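Side-chain contacts in putative MAR1 (Leishmania donovani, PDB 1X9G), which is of unknown function, possibly a ribonuclease, and belongs to the isochorismatase superfamily, whose members include cysteine hydrolases: residues A[137-142]-A[152-157]; A[123-128]-A[158-163]; A[110-115]-A[119-124]. All coordinates share one frame; numbering follows the deposited sequence.

Interaction 1 of 3, residues A[137-142]-A[152-157]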
ATOM      1  N   LEU A 137       5.650 -15.352   3.725  1.00 52.16           N
ATOM      2  CA  LEU A 137       5.370 -15.069   5.117  1.00 53.61           C
ATOM      3  C   LEU A 137       3.884 -15.216   5.350  1.00 54.41           C
ATOM      4  O   LEU A 137       3.112 -14.552   4.723  1.00 54.33           O
ATOM      5  CB  LEU A 137       5.854 -13.627   5.467  1.00 53.73           C
ATOM      6  CG  LEU A 137       7.366 -13.360   5.354  1.00 53.30           C
ATOM      7  CD1 LEU A 137       7.639 -12.155   4.574  1.00 53.13           C
ATOM      8  CD2 LEU A 137       7.998 -13.252   6.752  1.00 53.73           C
ATOM      9  N   PRO A 138       3.474 -16.128   6.242  1.00 56.65           N
ATOM     10  CA  PRO A 138       2.053 -16.142   6.561  1.00 57.43           C
ATOM     11  C   PRO A 138       1.771 -15.107   7.630  1.00 58.46           C
ATOM     12  O   PRO A 138       2.201 -15.316   8.778  1.00 59.86           O
ATOM     13  CB  PRO A 138       1.853 -17.540   7.142  1.00 57.55           C
ATOM     14  CG  PRO A 138       3.186 -17.826   7.844  1.00 56.60           C
ATOM     15  CD  PRO A 138       4.227 -17.185   6.962  1.00 56.75           C
ATOM     16  N   LYS A 139       1.069 -14.028   7.271  1.00 58.08           N
ATOM     17  CA  LYS A 139       0.726 -12.942   8.210  1.00 58.60           C
ATOM     18  C   LYS A 139      -0.035 -13.437   9.423  1.00 58.26           C
ATOM     19  O   LYS A 139      -0.002 -12.850  10.511  1.00 58.88           O
ATOM     20  CB  LYS A 139      -0.118 -11.878   7.518  1.00 58.40           C
ATOM     21  CG  LYS A 139      -0.282 -10.627   8.375  1.00 58.19           C
ATOM     22  CD  LYS A 139      -1.008  -9.537   7.591  1.00 60.85           C
ATOM     23  CE  LYS A 139      -1.891  -8.722   8.479  1.00 62.63           C
ATOM     24  NZ  LYS A 139      -1.862  -7.323   7.935  1.00 68.34           N
ATOM     25  N   ASP A 140      -0.824 -14.442   9.129  1.00 57.92           N
ATOM     26  CA  ASP A 140      -1.311 -15.474   9.976  1.00 57.88           C
ATOM     27  C   ASP A 140      -0.521 -15.845  11.241  1.00 57.38           C
ATOM     28  O   ASP A 140      -1.081 -15.981  12.338  1.00 57.93           O
ATOM     29  CB  ASP A 140      -1.322 -16.704   9.042  1.00 58.35           C
ATOM     30  CG  ASP A 140      -2.584 -17.344   9.082  1.00 60.65           C
ATOM     31  OD1 ASP A 140      -3.435 -16.660   9.659  1.00 68.64           O
ATOM     32  OD2 ASP A 140      -2.781 -18.465   8.613  1.00 66.48           O
ATOM     33  N   GLY A 141       0.773 -16.077  11.052  1.00 56.47           N
ATOM     34  CA  GLY A 141       1.655 -16.581  12.081  1.00 55.73           C
ATOM     35  C   GLY A 141       2.751 -15.569  12.357  1.00 55.43           C
ATOM     36  O   GLY A 141       3.899 -15.943  12.629  1.00 55.35           O
ATOM     37  N   LEU A 142       2.397 -14.286  12.272  1.00 54.36           N
ATOM     38  CA  LEU A 142       3.277 -13.207  12.740  1.00 54.06           C
ATOM     39  C   LEU A 142       2.602 -12.377  13.834  1.00 53.47           C
ATOM     40  O   LEU A 142       1.356 -12.340  13.933  1.00 51.69           O
ATOM     41  CB  LEU A 142       3.753 -12.301  11.603  1.00 54.10           C
ATOM     42  CG  LEU A 142       4.402 -12.840  10.320  1.00 56.52           C
ATOM     43  CD1 LEU A 142       4.289 -11.793   9.180  1.00 55.74           C
ATOM     44  CD2 LEU A 142       5.849 -13.384  10.496  1.00 54.17           C
ATOM     45  N   ALA A 152       3.686  -1.281  10.722  1.00 48.51           N
ATOM     46  CA  ALA A 152       4.762  -0.600   9.991  1.00 47.59           C
ATOM     47  C   ALA A 152       5.784  -1.574   9.373  1.00 47.94           C
ATOM     48  O   ALA A 152       6.135  -1.468   8.199  1.00 48.20           O
ATOM     49  CB  ALA A 152       5.460   0.421  10.927  1.00 47.44           C
ATOM     50  N   ALA A 153       6.242  -2.562  10.139  1.00 48.40           N
ATOM     51  CA  ALA A 153       7.183  -3.561   9.607  1.00 48.36           C
ATOM     52  C   ALA A 153       6.524  -4.336   8.448  1.00 48.98           C
ATOM     53  O   ALA A 153       7.142  -4.560   7.396  1.00 49.44           O
ATOM     54  CB  ALA A 153       7.626  -4.490  10.719  1.00 47.41           C
ATOM     55  N   ILE A 154       5.256  -4.714   8.626  1.00 49.91           N
ATOM     56  CA  ILE A 154       4.440  -5.385   7.535  1.00 50.05           C
ATOM     57  C   ILE A 154       4.352  -4.611   6.217  1.00 49.40           C
ATOM     58  O   ILE A 154       4.620  -5.209   5.173  1.00 48.72           O
ATOM     59  CB  ILE A 154       2.999  -5.735   7.985  1.00 50.01           C
ATOM     60  CG1 ILE A 154       3.024  -6.766   9.076  1.00 49.08           C
ATOM     61  CG2 ILE A 154       2.202  -6.313   6.821  1.00 50.74           C
ATOM     62  CD1 ILE A 154       3.757  -7.957   8.650  1.00 46.95           C
ATOM     63  N   LYS A 155       4.009  -3.314   6.273  1.00 48.83           N
ATOM     64  CA  LYS A 155       4.079  -2.458   5.080  1.00 50.15           C
ATOM     65  C   LYS A 155       5.468  -2.353   4.503  1.00 49.03           C
ATOM     66  O   LYS A 155       5.628  -2.438   3.327  1.00 50.65           O
ATOM     67  CB  LYS A 155       3.639  -0.983   5.278  1.00 51.15           C
ATOM     68  CG  LYS A 155       2.489  -0.652   6.149  1.00 56.57           C
ATOM     69  CD  LYS A 155       1.142  -1.011   5.545  1.00 65.22           C
ATOM     70  CE  LYS A 155       0.086   0.078   5.948  1.00 67.32           C
ATOM     71  NZ  LYS A 155      -1.208  -0.166   5.238  1.00 70.89           N
ATOM     72  N   LEU A 156       6.488  -2.124   5.301  1.00 49.21           N
ATOM     73  CA  LEU A 156       7.830  -2.075   4.728  1.00 49.22           C
ATOM     74  C   LEU A 156       8.040  -3.350   3.875  1.00 48.28           C
ATOM     75  O   LEU A 156       8.421  -3.287   2.713  1.00 48.14           O
ATOM     76  CB  LEU A 156       8.883  -2.106   5.841  1.00 49.08           C
ATOM     77  CG  LEU A 156      10.075  -1.183   5.667  1.00 51.49           C
ATOM     78  CD1 LEU A 156      11.318  -1.738   6.395  1.00 43.58           C
ATOM     79  CD2 LEU A 156      10.352  -0.750   4.187  1.00 47.66           C
ATOM     80  N   MET A 157       7.858  -4.494   4.504  1.00 46.67           N
ATOM     81  CA  MET A 157       8.149  -5.763   3.845  1.00 49.04           C
ATOM     82  C   MET A 157       7.297  -6.018   2.572  1.00 50.62           C
ATOM     83  O   MET A 157       7.808  -6.599   1.640  1.00 52.85           O
ATOM     84  CB  MET A 157       7.991  -6.952   4.810  1.00 47.63           C
ATOM     85  CG  MET A 157       9.048  -6.996   5.924  1.00 46.11           C
ATOM     86  SD  MET A 157       9.020  -8.479   6.982  1.00 48.21           S
ATOM     87  CE  MET A 157       7.643  -8.157   8.099  1.00 41.94           C
TER
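Ile154, on the helix 147-158, meets Leu142 and Lys139 of the segment 137-142, where strand 134-143 is broken by a bulge or short loop, and its two branches divide the work. At CB the side chain already heads for that segment, and there it forks. CG1, the longer branch because it carries CD1, stands anti to the carbonyl carbon (chi1 -65°) and points down between helix and sheet; Ile154 CG1 itself stays 5.2 Å from Leu142 CD1 and acts as a spacer for the atom beyond it. That atom, CD1, makes the closest approach, 3.9 Å to Leu142 CD1, a methyl-to-methyl contact in which the two branched chains run obliquely to one another. Within its own helix, Ile154 CD1 also has Met157 CE beside it at 3.9 Å.

The pairing belongs to a classical beta-alpha-beta unit: strand 134-143 leads into helix 147-158, which returns the chain to strand 164-167, all in the parallel sheet of the isochorismatase fold. The Ile154-Leu142 pair therefore lies in the layer between helix and sheet.

The shorter branch, Ile154 CG2, turns toward Lys139, whose NZ comes to 4.3 Å from it. The lysine is nearly extended through its first two torsions (chi1 -170°, chi2 174°), which carries the amino group along the flank of the helix at the partly exposed margin of the contact. Farther along, Leu137 and Met157 face each other more loosely, with 4.6 Å between Leu137 CD1 and Met157 SD; Ile166, on strand 164-167, touches both of these side chains.

Interaction 2 of 3, residues A[123-128]-A[158-163]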
ATOM      1  N   GLN A 123      14.528  -8.273  10.464  1.00 53.73           N
ATOM      2  CA  GLN A 123      15.978  -8.458  10.169  1.00 54.54           C
ATOM      3  C   GLN A 123      16.276  -9.761   9.470  1.00 54.16           C
ATOM      4  O   GLN A 123      17.093  -9.812   8.530  1.00 54.23           O
ATOM      5  CB  GLN A 123      16.842  -8.294  11.440  1.00 54.98           C
ATOM      6  CG  GLN A 123      16.541  -6.954  12.121  1.00 55.66           C
ATOM      7  CD  GLN A 123      17.532  -6.545  13.176  1.00 59.01           C
ATOM      8  OE1 GLN A 123      18.734  -6.706  12.998  1.00 60.82           O
ATOM      9  NE2 GLN A 123      17.039  -5.938  14.259  1.00 57.38           N
ATOM     10  N   THR A 124      15.582 -10.806   9.905  1.00 54.42           N
ATOM     11  CA  THR A 124      15.723 -12.143   9.298  1.00 54.59           C
ATOM     12  C   THR A 124      15.394 -12.102   7.798  1.00 55.45           C
ATOM     13  O   THR A 124      16.205 -12.563   6.979  1.00 55.24           O
ATOM     14  CB  THR A 124      14.783 -13.103   9.995  1.00 54.62           C
ATOM     15  OG1 THR A 124      15.166 -13.173  11.371  1.00 52.53           O
ATOM     16  CG2 THR A 124      14.807 -14.435   9.375  1.00 51.84           C
ATOM     17  N   VAL A 125      14.241 -11.505   7.429  1.00 55.61           N
ATOM     18  CA  VAL A 125      13.896 -11.448   6.012  1.00 55.53           C
ATOM     19  C   VAL A 125      14.810 -10.572   5.170  1.00 55.19           C
ATOM     20  O   VAL A 125      15.122 -10.959   4.069  1.00 55.46           O
ATOM     21  CB  VAL A 125      12.332 -11.291   5.657  1.00 56.25           C
ATOM     22  CG1 VAL A 125      11.440 -11.492   6.832  1.00 56.25           C
ATOM     23  CG2 VAL A 125      12.009 -10.019   4.979  1.00 56.69           C
ATOM     24  N   ALA A 126      15.269  -9.417   5.655  1.00 55.45           N
ATOM     25  CA  ALA A 126      16.223  -8.627   4.852  1.00 55.17           C
ATOM     26  C   ALA A 126      17.497  -9.449   4.554  1.00 55.98           C
ATOM     27  O   ALA A 126      18.011  -9.397   3.441  1.00 56.09           O
ATOM     28  CB  ALA A 126      16.544  -7.263   5.496  1.00 54.08           C
ATOM     29  N   ASP A 127      17.975 -10.230   5.536  1.00 56.70           N
ATOM     30  CA  ASP A 127      19.161 -11.129   5.350  1.00 56.98           C
ATOM     31  C   ASP A 127      18.908 -12.264   4.336  1.00 56.69           C
ATOM     32  O   ASP A 127      19.690 -12.467   3.409  1.00 55.50           O
ATOM     33  CB  ASP A 127      19.665 -11.720   6.678  1.00 56.94           C
ATOM     34  CG  ASP A 127      20.324 -10.680   7.624  1.00 57.99           C
ATOM     35  OD1 ASP A 127      20.284 -10.946   8.841  1.00 58.18           O
ATOM     36  OD2 ASP A 127      20.893  -9.634   7.196  1.00 56.67           O
ATOM     37  N   LEU A 128      17.806 -12.983   4.508  1.00 57.10           N
ATOM     38  CA  LEU A 128      17.340 -13.913   3.491  1.00 57.40           C
ATOM     39  C   LEU A 128      17.315 -13.305   2.094  1.00 58.52           C
ATOM     40  O   LEU A 128      17.790 -13.928   1.140  1.00 58.20           O
ATOM     41  CB  LEU A 128      15.960 -14.417   3.856  1.00 57.25           C
ATOM     42  CG  LEU A 128      15.798 -15.701   4.689  1.00 59.44           C
ATOM     43  CD1 LEU A 128      17.160 -16.355   5.091  1.00 54.11           C
ATOM     44  CD2 LEU A 128      14.814 -15.515   5.889  1.00 55.40           C
ATOM     45  N   SER A 158       6.026  -5.601   2.552  1.00 50.76           N
ATOM     46  CA  SER A 158       5.167  -5.630   1.356  1.00 51.55           C
ATOM     47  C   SER A 158       5.754  -4.867   0.145  1.00 52.31           C
ATOM     48  O   SER A 158       5.337  -5.060  -0.996  1.00 52.32           O
ATOM     49  CB  SER A 158       3.813  -4.982   1.698  1.00 51.46           C
ATOM     50  OG  SER A 158       2.952  -5.924   2.333  1.00 53.50           O
ATOM     51  N   SER A 159       6.655  -3.933   0.410  1.00 51.89           N
ATOM     52  CA  SER A 159       7.288  -3.184  -0.653  1.00 51.68           C
ATOM     53  C   SER A 159       8.578  -3.825  -1.106  1.00 51.54           C
ATOM     54  O   SER A 159       9.274  -3.231  -1.886  1.00 52.38           O
ATOM     55  CB  SER A 159       7.565  -1.760  -0.186  1.00 50.68           C
ATOM     56  OG  SER A 159       8.664  -1.777   0.728  1.00 52.33           O
ATOM     57  N   TRP A 160       8.897  -5.013  -0.606  1.00 52.51           N
ATOM     58  CA  TRP A 160      10.160  -5.742  -0.908  1.00 53.96           C
ATOM     59  C   TRP A 160       9.993  -6.845  -1.980  1.00 55.03           C
ATOM     60  O   TRP A 160      10.764  -7.833  -1.983  1.00 56.10           O
ATOM     61  CB  TRP A 160      10.765  -6.399   0.377  1.00 52.06           C
ATOM     62  CG  TRP A 160      11.321  -5.406   1.355  1.00 53.48           C
ATOM     63  CD1 TRP A 160      11.485  -4.047   1.137  1.00 52.32           C
ATOM     64  CD2 TRP A 160      11.800  -5.653   2.699  1.00 50.89           C
ATOM     65  NE1 TRP A 160      12.038  -3.470   2.244  1.00 52.81           N
ATOM     66  CE2 TRP A 160      12.260  -4.420   3.205  1.00 48.89           C
ATOM     67  CE3 TRP A 160      11.944  -6.816   3.500  1.00 51.64           C
ATOM     68  CZ2 TRP A 160      12.810  -4.286   4.491  1.00 51.61           C
ATOM     69  CZ3 TRP A 160      12.498  -6.683   4.787  1.00 52.96           C
ATOM     70  CH2 TRP A 160      12.909  -5.413   5.269  1.00 52.74           C
ATOM     71  N   GLY A 161       8.982  -6.717  -2.847  1.00 55.60           N
ATOM     72  CA  GLY A 161       8.754  -7.722  -3.897  1.00 55.42           C
ATOM     73  C   GLY A 161       9.834  -7.530  -4.958  1.00 55.75           C
ATOM     74  O   GLY A 161      10.534  -6.514  -4.915  1.00 54.05           O
ATOM     75  N   PRO A 162       9.986  -8.494  -5.920  1.00 56.41           N
ATOM     76  CA  PRO A 162       9.240  -9.758  -6.159  1.00 56.01           C
ATOM     77  C   PRO A 162       9.676 -10.946  -5.325  1.00 56.83           C
ATOM     78  O   PRO A 162       9.001 -11.969  -5.316  1.00 57.91           O
ATOM     79  CB  PRO A 162       9.525 -10.068  -7.624  1.00 56.54           C
ATOM     80  CG  PRO A 162      10.810  -9.358  -7.948  1.00 56.82           C
ATOM     81  CD  PRO A 162      11.018  -8.252  -6.959  1.00 56.12           C
ATOM     82  N   ASN A 163      10.766 -10.831  -4.590  1.00 56.39           N
ATOM     83  CA  ASN A 163      11.221 -11.975  -3.864  1.00 55.49           C
ATOM     84  C   ASN A 163      10.720 -12.077  -2.416  1.00 55.08           C
ATOM     85  O   ASN A 163      11.082 -13.024  -1.729  1.00 55.66           O
ATOM     86  CB  ASN A 163      12.729 -12.104  -4.005  1.00 56.06           C
ATOM     87  CG  ASN A 163      13.131 -12.371  -5.440  1.00 58.05           C
ATOM     88  OD1 ASN A 163      13.926 -11.640  -6.014  1.00 60.89           O
ATOM     89  ND2 ASN A 163      12.514 -13.394  -6.057  1.00 60.14           N
TER
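Two torsions set the indole of Trp160 against Val125 and Ala126: chi1 of -70° turns CG away from the carbonyl carbon of the tryptophan, and chi2 of -9° then sends the six-membered ring out toward the helix 117-130. On the other side, the chi1 of Val125 (-11°) lies far from any staggered value, so the exact placing of its methyl groups deserves some caution.

The setting is the alpha/beta fold of the isochorismatase superfamily, where helix 117-130 follows one sheet strand and the loop 158-163 joins helix 147-158 to the strand 164-167, outermost in this chain's sheet. The loop turns through a cis peptide between Gly161 and Pro162 before entering that strand. A large aromatic side chain from this connection thus packs in the seam beside helix 117-130. Val125 meets it at the rim of the ring: Val125 CG2 lies near the ring plane, 3.4 Å from Trp160 CZ3, an edge approach that brings the methyl between two ring carbons and not over the pi cloud. Ala126, one residue on, offers its small CB, 4.1 Å from Trp160 CH2, while the backbone N of Ala126 comes in obliquely at 4.0 Å from Trp160 CZ3. The outer end of the indole thus lies against both CB and backbone N of the alanine.

Around the contact, Leu122 and Leu129 of the same helix also touch the tryptophan. A second subunit adds Leu12 of that chain, which packs on both Trp160 and Ala126, and Arg11 of that chain, which forms a cation-pi interaction with the indole. Trp160 CE3, the neighbour of CZ3 in the ring, lies 3.5 Å from Val125 CG2.

Interaction 3 of 3, residues A[110-115]-A[119-124]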
ATOM      1  N   ALA A 110      12.148 -19.688   1.655  1.00 55.68           N
ATOM      2  CA  ALA A 110      11.981 -19.687   3.081  1.00 54.66           C
ATOM      3  C   ALA A 110      10.602 -19.170   3.401  1.00 53.94           C
ATOM      4  O   ALA A 110      10.203 -18.124   2.905  1.00 55.08           O
ATOM      5  CB  ALA A 110      13.030 -18.829   3.731  1.00 53.41           C
ATOM      6  N   VAL A 111       9.883 -19.926   4.212  1.00 52.98           N
ATOM      7  CA  VAL A 111       8.603 -19.578   4.771  1.00 51.14           C
ATOM      8  C   VAL A 111       8.896 -19.203   6.224  1.00 52.10           C
ATOM      9  O   VAL A 111       9.290 -20.059   7.050  1.00 53.23           O
ATOM     10  CB  VAL A 111       7.660 -20.796   4.723  1.00 51.06           C
ATOM     11  CG1 VAL A 111       6.335 -20.534   5.453  1.00 48.38           C
ATOM     12  CG2 VAL A 111       7.448 -21.298   3.297  1.00 48.81           C
ATOM     13  N   VAL A 112       8.709 -17.924   6.550  1.00 52.34           N
ATOM     14  CA  VAL A 112       9.184 -17.352   7.805  1.00 51.64           C
ATOM     15  C   VAL A 112       8.005 -16.978   8.666  1.00 52.07           C
ATOM     16  O   VAL A 112       7.084 -16.346   8.199  1.00 53.39           O
ATOM     17  CB  VAL A 112      10.089 -16.153   7.549  1.00 51.06           C
ATOM     18  CG1 VAL A 112      10.604 -15.582   8.849  1.00 50.12           C
ATOM     19  CG2 VAL A 112      11.262 -16.566   6.734  1.00 51.90           C
ATOM     20  N   PHE A 113       7.988 -17.421   9.914  1.00 52.65           N
ATOM     21  CA  PHE A 113       6.832 -17.165  10.745  1.00 53.17           C
ATOM     22  C   PHE A 113       7.295 -17.031  12.179  1.00 53.15           C
ATOM     23  O   PHE A 113       8.364 -17.470  12.466  1.00 54.24           O
ATOM     24  CB  PHE A 113       5.784 -18.267  10.557  1.00 52.95           C
ATOM     25  CG  PHE A 113       6.322 -19.638  10.689  1.00 53.66           C
ATOM     26  CD1 PHE A 113       6.174 -20.348  11.895  1.00 55.81           C
ATOM     27  CD2 PHE A 113       6.950 -20.263   9.617  1.00 54.21           C
ATOM     28  CE1 PHE A 113       6.702 -21.648  12.042  1.00 52.00           C
ATOM     29  CE2 PHE A 113       7.462 -21.566   9.750  1.00 54.72           C
ATOM     30  CZ  PHE A 113       7.340 -22.249  10.977  1.00 51.52           C
ATOM     31  N   GLY A 114       6.500 -16.406  13.043  1.00 52.92           N
ATOM     32  CA  GLY A 114       6.876 -16.106  14.420  1.00 52.90           C
ATOM     33  C   GLY A 114       6.832 -14.635  14.862  1.00 53.09           C
ATOM     34  O   GLY A 114       6.084 -13.837  14.326  1.00 52.69           O
ATOM     35  N   ILE A 115       7.713 -14.296  15.800  1.00 53.21           N
ATOM     36  CA  ILE A 115       7.686 -13.098  16.555  1.00 54.10           C
ATOM     37  C   ILE A 115       9.146 -12.594  16.668  1.00 54.55           C
ATOM     38  O   ILE A 115      10.025 -13.403  16.681  1.00 53.65           O
ATOM     39  CB  ILE A 115       7.052 -13.387  17.907  1.00 55.21           C
ATOM     40  CG1 ILE A 115       6.306 -12.142  18.377  1.00 60.03           C
ATOM     41  CG2 ILE A 115       8.082 -13.911  19.023  1.00 52.55           C
ATOM     42  CD1 ILE A 115       4.810 -12.299  18.282  1.00 65.90           C
ATOM     43  N   ALA A 119      11.209  -6.892  14.410  1.00 51.67           N
ATOM     44  CA  ALA A 119      12.469  -7.068  15.097  1.00 51.56           C
ATOM     45  C   ALA A 119      13.216  -8.235  14.485  1.00 52.44           C
ATOM     46  O   ALA A 119      13.762  -8.092  13.393  1.00 53.29           O
ATOM     47  CB  ALA A 119      12.222  -7.225  16.629  1.00 51.12           C
ATOM     48  N   CYS A 120      13.197  -9.412  15.120  1.00 52.92           N
ATOM     49  CA  CYS A 120      13.854 -10.567  14.565  1.00 52.77           C
ATOM     50  C   CYS A 120      13.335 -10.910  13.175  1.00 53.47           C
ATOM     51  O   CYS A 120      14.159 -11.203  12.275  1.00 53.79           O
ATOM     52  CB  CYS A 120      13.722 -11.784  15.512  1.00 53.95           C
ATOM     53  SG  CYS A 120      14.247 -11.505  17.299  1.00 54.86           S
ATOM     54  N   ILE A 121      11.992 -10.884  12.988  1.00 52.50           N
ATOM     55  CA  ILE A 121      11.356 -11.299  11.686  1.00 51.89           C
ATOM     56  C   ILE A 121      11.861 -10.398  10.578  1.00 51.02           C
ATOM     57  O   ILE A 121      12.428 -10.847   9.606  1.00 50.50           O
ATOM     58  CB  ILE A 121       9.769 -11.248  11.693  1.00 52.00           C
ATOM     59  CG1 ILE A 121       9.128 -12.272  12.662  1.00 52.36           C
ATOM     60  CG2 ILE A 121       9.203 -11.409  10.291  1.00 50.95           C
ATOM     61  CD1 ILE A 121       9.254 -13.737  12.282  1.00 49.95           C
ATOM     62  N   LEU A 122      11.683  -9.102  10.795  1.00 51.61           N
ATOM     63  CA  LEU A 122      12.121  -8.058   9.879  1.00 51.93           C
ATOM     64  C   LEU A 122      13.629  -8.208   9.483  1.00 52.38           C
ATOM     65  O   LEU A 122      13.965  -8.302   8.308  1.00 52.35           O
ATOM     66  CB  LEU A 122      11.749  -6.678  10.472  1.00 51.01           C
ATOM     67  CG  LEU A 122      12.057  -5.438   9.605  1.00 51.39           C
ATOM     68  CD1 LEU A 122      11.097  -5.270   8.420  1.00 50.74           C
ATOM     69  CD2 LEU A 122      12.072  -4.144  10.436  1.00 51.34           C
ATOM     70  N   GLN A 123      14.528  -8.273  10.464  1.00 53.73           N
ATOM     71  CA  GLN A 123      15.978  -8.458  10.169  1.00 54.54           C
ATOM     72  C   GLN A 123      16.276  -9.761   9.470  1.00 54.16           C
ATOM     73  O   GLN A 123      17.093  -9.812   8.530  1.00 54.23           O
ATOM     74  CB  GLN A 123      16.842  -8.294  11.440  1.00 54.98           C
ATOM     75  CG  GLN A 123      16.541  -6.954  12.121  1.00 55.66           C
ATOM     76  CD  GLN A 123      17.532  -6.545  13.176  1.00 59.01           C
ATOM     77  OE1 GLN A 123      18.734  -6.706  12.998  1.00 60.82           O
ATOM     78  NE2 GLN A 123      17.039  -5.938  14.259  1.00 57.38           N
ATOM     79  N   THR A 124      15.582 -10.806   9.905  1.00 54.42           N
ATOM     80  CA  THR A 124      15.723 -12.143   9.298  1.00 54.59           C
ATOM     81  C   THR A 124      15.394 -12.102   7.798  1.00 55.45           C
ATOM     82  O   THR A 124      16.205 -12.563   6.979  1.00 55.24           O
ATOM     83  CB  THR A 124      14.783 -13.103   9.995  1.00 54.62           C
ATOM     84  OG1 THR A 124      15.166 -13.173  11.371  1.00 52.53           O
ATOM     85  CG2 THR A 124      14.807 -14.435   9.375  1.00 51.84           C
TER
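Ile121 lays the end of its side chain over the backbone of Gly114, with CD1 3.7 Å from the Gly114 carbonyl carbon. Ile121 CD1 reaches along the strand in both directions, to 3.8 Å from Phe113 C and to 3.9 Å from Ile115 N. A chi1 of -66° sets CG1 opposite the carbonyl carbon and beside the backbone N, laying the long arm against the strand, and its tip rests on peptide groups more than on side chains. Gly114 takes backbone angles at which a CB would press on the carbonyl O of Phe113, so that glycine suits the position.

A second apolar touch joins Ile121 CD1 to Val112 CG1 at 4.1 Å, the two chains lying side by side and pointing opposite ways. Thr124, one helical turn later, brings CG2 to 4.4 Å from Val112 CG1. At the other end, Cys120 CB lies 4.2 Å from Ile115 O, and Cys120 also touches Asp27; its position is consistent with that of the nucleophile in cysteine hydrolases of the superfamily, though a catalytic role is not established here.

The segments 110-115 and 119-124 run roughly antiparallel, with 153° between their directions, as the opening half of a beta-alpha-beta unit that continues into strand 134-143, while Ile121 also rests on Val26 of strand 21-26 and Leu142 of strand 134-143.

How the interactions relate
All three contacts are buried, but they differ in depth. Interaction 3 lies closest to the centre of the chain, where a helix packs directly on a sheet strand and an isoleucine methyl rests on peptide groups. Interaction 1 repeats the helix-on-strand arrangement in the following beta-alpha-beta unit, with a lysine at its margin; the two meet in the sheet, where Gly141 O lies 2.7 Å from Gly114 N, a probable hydrogen bond. Interaction 2, farthest from the centre, exchanges strand for loop and aliphatic pairing for an aromatic edge. It shares helix 117-130 with interaction 3, and Val125 CG1 packs on Leu137 and Met157 of interaction 1. Each also touches the second subunit.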